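Local coordinates for protein putative enoyl-CoA hydratase/isomerase (Acinetobacter baumannii, PDB 3FDU) that is a putative enoyl-CoA hydratase/isomerase of the crotonase superfamily, probably acting on the acyl chain of coenzyme A thioesters, at residues 103-108 against 186-191; 122-127 against 179-184. The protein carries 4 engineered substitutions. One frame throughout, in Å; residues are numbered along the deposited sequence.

Interaction 1 of 2, residues 103-108 against 186-191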
loop_
_atom_site.group_PDB
_atom_site.type_symbol
_atom_site.label_atom_id
_atom_site.label_comp_id
_atom_site.label_asym_id
_atom_site.label_seq_id
_atom_site.Cartn_x
_atom_site.Cartn_y
_atom_site.Cartn_z
ATOM N N ILE A 103 4.875 19.788 -4.936
ATOM C CA ILE A 103 5.582 19.453 -3.727
ATOM C C ILE A 103 4.933 20.216 -2.588
ATOM O O ILE A 103 4.583 21.372 -2.765
ATOM C CB ILE A 103 7.090 19.829 -3.803
ATOM C CG1 ILE A 103 7.771 19.169 -5.032
ATOM C CG2 ILE A 103 7.826 19.533 -2.479
ATOM C CD1 ILE A 103 9.194 19.694 -5.271
ATOM N N ILE A 104 4.763 19.554 -1.432
ATOM C CA ILE A 104 4.246 20.190 -0.228
ATOM C C ILE A 104 5.294 20.126 0.881
ATOM O O ILE A 104 5.990 19.097 1.083
ATOM C CB ILE A 104 2.893 19.582 0.211
ATOM C CG1 ILE A 104 1.831 19.936 -0.882
ATOM C CG2 ILE A 104 2.476 20.148 1.621
ATOM C CD1 ILE A 104 0.379 19.547 -0.590
ATOM N N ALA A 105 5.413 21.205 1.628
ATOM C CA ALA A 105 6.354 21.205 2.741
ATOM C C ALA A 105 5.587 21.510 4.029
ATOM O O ALA A 105 4.911 22.513 4.086
ATOM C CB ALA A 105 7.483 22.295 2.517
ATOM N N VAL A 106 5.730 20.675 5.057
ATOM C CA VAL A 106 4.893 20.806 6.256
ATOM C C VAL A 106 5.741 21.162 7.492
ATOM O O VAL A 106 6.745 20.507 7.752
ATOM C CB VAL A 106 4.142 19.458 6.537
ATOM C CG1 VAL A 106 3.291 19.535 7.810
ATOM C CG2 VAL A 106 3.245 19.133 5.346
ATOM N N LYS A 107 5.328 22.194 8.216
ATOM C CA LYS A 107 5.816 22.516 9.570
ATOM C C LYS A 107 4.563 22.682 10.429
ATOM O O LYS A 107 3.495 23.066 9.918
ATOM C CB LYS A 107 6.561 23.864 9.596
ATOM C CG LYS A 107 7.943 23.875 8.975
ATOM C CD LYS A 107 8.606 25.252 9.107
ATOM C CE LYS A 107 9.851 25.225 8.303
ATOM N NZ LYS A 107 10.722 26.461 8.422
ATOM N N GLY A 108 4.685 22.369 11.711
ATOM C CA GLY A 108 3.606 22.586 12.649
ATOM C C GLY A 108 2.301 21.840 12.306
ATOM O O GLY A 108 2.321 20.708 11.828
ATOM N N GLU A 186 15.788 18.674 8.204
ATOM C CA GLU A 186 16.104 19.821 9.070
ATOM C C GLU A 186 15.420 21.110 8.645
ATOM O O GLU A 186 14.943 21.855 9.498
ATOM C CB GLU A 186 17.655 20.039 9.122
ATOM N N ASP A 187 15.382 21.406 7.336
ATOM C CA ASP A 187 14.744 22.623 6.826
ATOM C C ASP A 187 13.769 22.266 5.700
ATOM O O ASP A 187 14.163 22.140 4.532
ATOM C CB ASP A 187 15.801 23.571 6.266
ATOM C CG ASP A 187 15.236 24.898 5.812
ATOM O OD1 ASP A 187 14.052 25.005 5.441
ATOM O OD2 ASP A 187 15.995 25.881 5.850
ATOM N N ALA A 188 12.506 22.097 6.068
ATOM C CA ALA A 188 11.495 21.612 5.158
ATOM C C ALA A 188 11.366 22.504 3.958
ATOM O O ALA A 188 11.256 21.994 2.821
ATOM C CB ALA A 188 10.130 21.421 5.904
ATOM N N TYR A 189 11.414 23.827 4.170
ATOM C CA TYR A 189 11.237 24.759 3.074
ATOM C C TYR A 189 12.451 24.843 2.136
ATOM O O TYR A 189 12.268 24.940 0.943
ATOM C CB TYR A 189 10.855 26.167 3.551
ATOM C CG TYR A 189 9.584 26.195 4.414
ATOM C CD1 TYR A 189 8.731 25.076 4.478
ATOM C CD2 TYR A 189 9.214 27.356 5.101
ATOM C CE1 TYR A 189 7.519 25.086 5.228
ATOM C CE2 TYR A 189 8.013 27.397 5.882
ATOM C CZ TYR A 189 7.179 26.248 5.954
ATOM O OH TYR A 189 6.008 26.289 6.703
ATOM N N ALA A 190 13.674 24.844 2.667
ATOM C CA ALA A 190 14.866 24.789 1.790
ATOM C C ALA A 190 14.881 23.478 1.013
ATOM O O ALA A 190 15.199 23.469 -0.167
ATOM C CB ALA A 190 16.213 24.940 2.619
ATOM N N THR A 191 14.540 22.361 1.659
ATOM C CA THR A 191 14.557 21.089 0.939
ATOM C C THR A 191 13.538 21.099 -0.206
ATOM O O THR A 191 13.804 20.607 -1.331
ATOM C CB THR A 191 14.243 19.882 1.858
ATOM O OG1 THR A 191 15.284 19.707 2.826
ATOM C CG2 THR A 191 14.142 18.594 1.026
HETATM O O HOH W 1 4.000 24.387 5.967
HETATM O O HOH W 2 12.594 27.570 6.513
#

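Interaction 2 of 2, residues 122-127 against 179-184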
loop_
_atom_site.group_PDB
_atom_site.type_symbol
_atom_site.label_atom_id
_atom_site.label_comp_id
_atom_site.label_asym_id
_atom_site.label_seq_id
_atom_site.Cartn_x
_atom_site.Cartn_y
_atom_site.Cartn_z
ATOM N N ASP A 122 2.859 15.008 -5.182
ATOM C CA ASP A 122 3.833 13.988 -5.562
ATOM C C ASP A 122 4.897 13.688 -4.508
ATOM O O ASP A 122 5.315 12.542 -4.354
ATOM C CB ASP A 122 4.488 14.435 -6.860
ATOM C CG ASP A 122 3.449 14.715 -7.929
ATOM O OD1 ASP A 122 2.646 13.795 -8.192
ATOM O OD2 ASP A 122 3.395 15.853 -8.448
ATOM N N LEU A 123 5.362 14.741 -3.824
ATOM C CA LEU A 123 6.431 14.654 -2.802
ATOM C C LEU A 123 6.051 15.568 -1.637
ATOM O O LEU A 123 5.470 16.642 -1.835
ATOM C CB LEU A 123 7.757 15.154 -3.353
ATOM C CG LEU A 123 8.109 14.561 -4.732
ATOM C CD1 LEU A 123 9.263 15.335 -5.304
ATOM C CD2 LEU A 123 8.407 13.132 -4.505
ATOM N N VAL A 124 6.334 15.086 -0.437
ATOM C CA VAL A 124 6.035 15.807 0.764
ATOM C C VAL A 124 7.221 15.777 1.709
ATOM O O VAL A 124 7.767 14.686 1.994
ATOM C CB VAL A 124 4.845 15.178 1.496
ATOM C CG1 VAL A 124 4.559 15.971 2.771
ATOM C CG2 VAL A 124 3.585 15.179 0.604
ATOM N N PHE A 125 7.649 16.967 2.157
ATOM C CA PHE A 125 8.717 17.055 3.145
ATOM C C PHE A 125 8.164 17.668 4.438
ATOM O O PHE A 125 7.327 18.565 4.402
ATOM C CB PHE A 125 9.912 17.877 2.614
ATOM C CG PHE A 125 10.455 17.353 1.308
ATOM C CD1 PHE A 125 11.190 16.144 1.273
ATOM C CD2 PHE A 125 10.192 18.023 0.109
ATOM C CE1 PHE A 125 11.692 15.640 0.032
ATOM C CE2 PHE A 125 10.717 17.538 -1.092
ATOM C CZ PHE A 125 11.449 16.328 -1.109
ATOM N N ALA A 126 8.600 17.159 5.573
ATOM C CA ALA A 126 8.155 17.737 6.854
ATOM C C ALA A 126 9.357 17.859 7.775
ATOM O O ALA A 126 10.380 17.179 7.580
ATOM C CB ALA A 126 7.109 16.822 7.498
ATOM N N ASP A 127 9.239 18.698 8.799
ATOM C CA ASP A 127 10.232 18.659 9.860
ATOM C C ASP A 127 9.552 18.065 11.107
ATOM O O ASP A 127 8.363 17.697 11.048
ATOM C CB ASP A 127 10.883 20.055 10.086
ATOM C CG ASP A 127 9.933 21.081 10.740
ATOM O OD1 ASP A 127 8.859 20.696 11.301
ATOM O OD2 ASP A 127 10.289 22.299 10.721
ATOM N N GLY A 179 3.652 6.660 4.813
ATOM C CA GLY A 179 3.933 7.123 3.465
ATOM C C GLY A 179 3.324 8.468 3.051
ATOM O O GLY A 179 3.328 8.800 1.867
ATOM N N LEU A 180 2.788 9.217 4.017
ATOM C CA LEU A 180 2.250 10.543 3.792
ATOM C C LEU A 180 3.368 11.562 3.580
ATOM O O LEU A 180 3.164 12.576 2.929
ATOM C CB LEU A 180 1.400 10.959 5.014
ATOM C CG LEU A 180 0.022 10.245 5.148
ATOM C CD1 LEU A 180 -0.582 10.491 6.574
ATOM C CD2 LEU A 180 -0.930 10.819 4.079
ATOM N N VAL A 181 4.537 11.303 4.182
ATOM C CA VAL A 181 5.671 12.225 4.078
ATOM C C VAL A 181 6.804 11.404 3.428
ATOM O O VAL A 181 6.999 10.248 3.781
ATOM C CB VAL A 181 6.078 12.696 5.533
ATOM C CG1 VAL A 181 7.499 13.165 5.648
ATOM C CG2 VAL A 181 5.052 13.731 6.108
ATOM N N ASN A 182 7.562 11.994 2.506
ATOM C CA ASN A 182 8.731 11.315 1.871
ATOM C C ASN A 182 9.960 11.252 2.782
ATOM O O ASN A 182 10.690 10.233 2.846
ATOM C CB ASN A 182 9.126 12.074 0.571
ATOM C CG ASN A 182 8.145 11.798 -0.559
ATOM O OD1 ASN A 182 7.028 12.326 -0.570
ATOM N ND2 ASN A 182 8.516 10.888 -1.450
ATOM N N GLU A 183 10.217 12.353 3.483
ATOM C CA GLU A 183 11.408 12.416 4.354
ATOM C C GLU A 183 11.190 13.476 5.456
ATOM O O GLU A 183 10.561 14.500 5.219
ATOM C CB GLU A 183 12.620 12.812 3.486
ATOM C CG GLU A 183 13.927 13.005 4.190
ATOM C CD GLU A 183 15.088 13.289 3.195
ATOM O OE1 GLU A 183 14.837 13.422 1.970
ATOM O OE2 GLU A 183 16.249 13.397 3.637
ATOM N N ILE A 184 11.744 13.231 6.641
ATOM C CA ILE A 184 11.788 14.250 7.703
ATOM C C ILE A 184 13.156 14.948 7.576
ATOM O O ILE A 184 14.233 14.286 7.577
ATOM C CB ILE A 184 11.598 13.592 9.110
ATOM C CG1 ILE A 184 10.250 12.845 9.212
ATOM C CG2 ILE A 184 11.772 14.680 10.239
ATOM C CD1 ILE A 184 10.170 11.897 10.477
#

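Interaction 1 of 2, residues 103-108 against 186-191
Lys107 lays its aliphatic stem over one face of the Tyr189 ring, and these two residues bury more surface here than any others. The CH-pi part is nearly central: with chi3 anti at -172°, Lys107 CE stands 3.6 Å from the ring centroid of Tyr189, 7° off the normal, while CD of Lys107 approaches CZ. There is a cation-pi part as well, Lys107 NZ lying 4.0 Å from the same Tyr189 centroid, 23° off the normal. Apolar contact adds a second approach, since Ala105 CB touches Tyr189 CD1 at 3.6 Å, at the ring edge and near its plane. Ala105 CB also faces Ala188 CB at 4.4 Å.

No direct hydrogen bond joins the segments; water bridges them twice. One water donates to both Ala105 O and Tyr189 OH, the latter at 2.9 Å, and that hydroxyl is also hydrogen-bonded to Glu59 O. Another accepts from Lys107 NZ and donates to Asp187 OD1, the N-cap oxygen that receives Ala190 N at 2.8 Å. Lysine and aspartate are thus coupled through solvent, a link their opposite charges would reinforce.

This is helix-on-sheet packing in a crotonase-type fold: the N-capped first turn of helix 188-200 sits on the end of strand 102-106, which runs between strands 52-57 and 123-126 in the sheet, with Arg56 adding a further cation-pi contact to Tyr189.

Interaction 2 of 2, residues 122-127 against 179-184
Asn182 and Val124 join strand 123-126 to the outermost strand of the parallel part of the crotonase-fold sheet, 183-184. The bridges Phe125-Glu183 and Ala126-Ile184 establish the parallel register, but one backbone bond between these strands, from Ala126 N to Glu183 O, is weak at 3.3 Å. Stronger support comes from the residue just before the short strand.

Along the side chain of Asn182, CB sits 3.3 Å from Val124 O, the carbonyl that also accepts Asn182 N at 2.7 Å. CG lies beside the backbone N and anti to the carbonyl carbon (chi1 -75°), placing the amide carbon near both Val124 N and Val124 O. OD1 then accepts Val124 N at 2.8 Å, with the donor 40° out of the carbonyl plane, and lies close to Leu123 CA. Asn182 therefore engages both polar backbone atoms of Val124. The other tip atom, ND2, packs against Leu123 CD2 and bonds to His158 O and Glu162 OE2 of a second subunit, so the same amide ties the sheet edge to the subunit interface.

Apolar contacts accompany these bonds. Val181 CG2 approaches both Val124 CG1 and Ala126 CB, while Val124 CB rests 3.4 Å from Leu180 O. At the Phe125 ring, Glu183 CB comes to the edge, near the ring plane. Within the Ala126-Ile184 bridge, Ile184 CA directs its hydrogen at Ala126 O, with the two heavy atoms 3.3 Å apart and an angle of 146° at the hydrogen.

The centres of interactions 1 and 2 lie about 8 Å apart, on the same side of the chain's centre, and both contacts involve one mixed sheet in which strands 102-106 and 123-126 are parallel neighbours. Their order along the chain is 103-108, 122-127, 179-184, 186-191, so interaction 2 falls wholly within the span that interaction 1 brings together. Strand 183-184 leads directly into helix 188-200: the chain adds an edge strand, then turns back over the sheet. Probable hydrogen bonds from Val106 N to Phe125 O and from Phe125 N to Ile104 O join the neighbouring parallel strands, so both contacts are built on the same sheet of the crotonase fold.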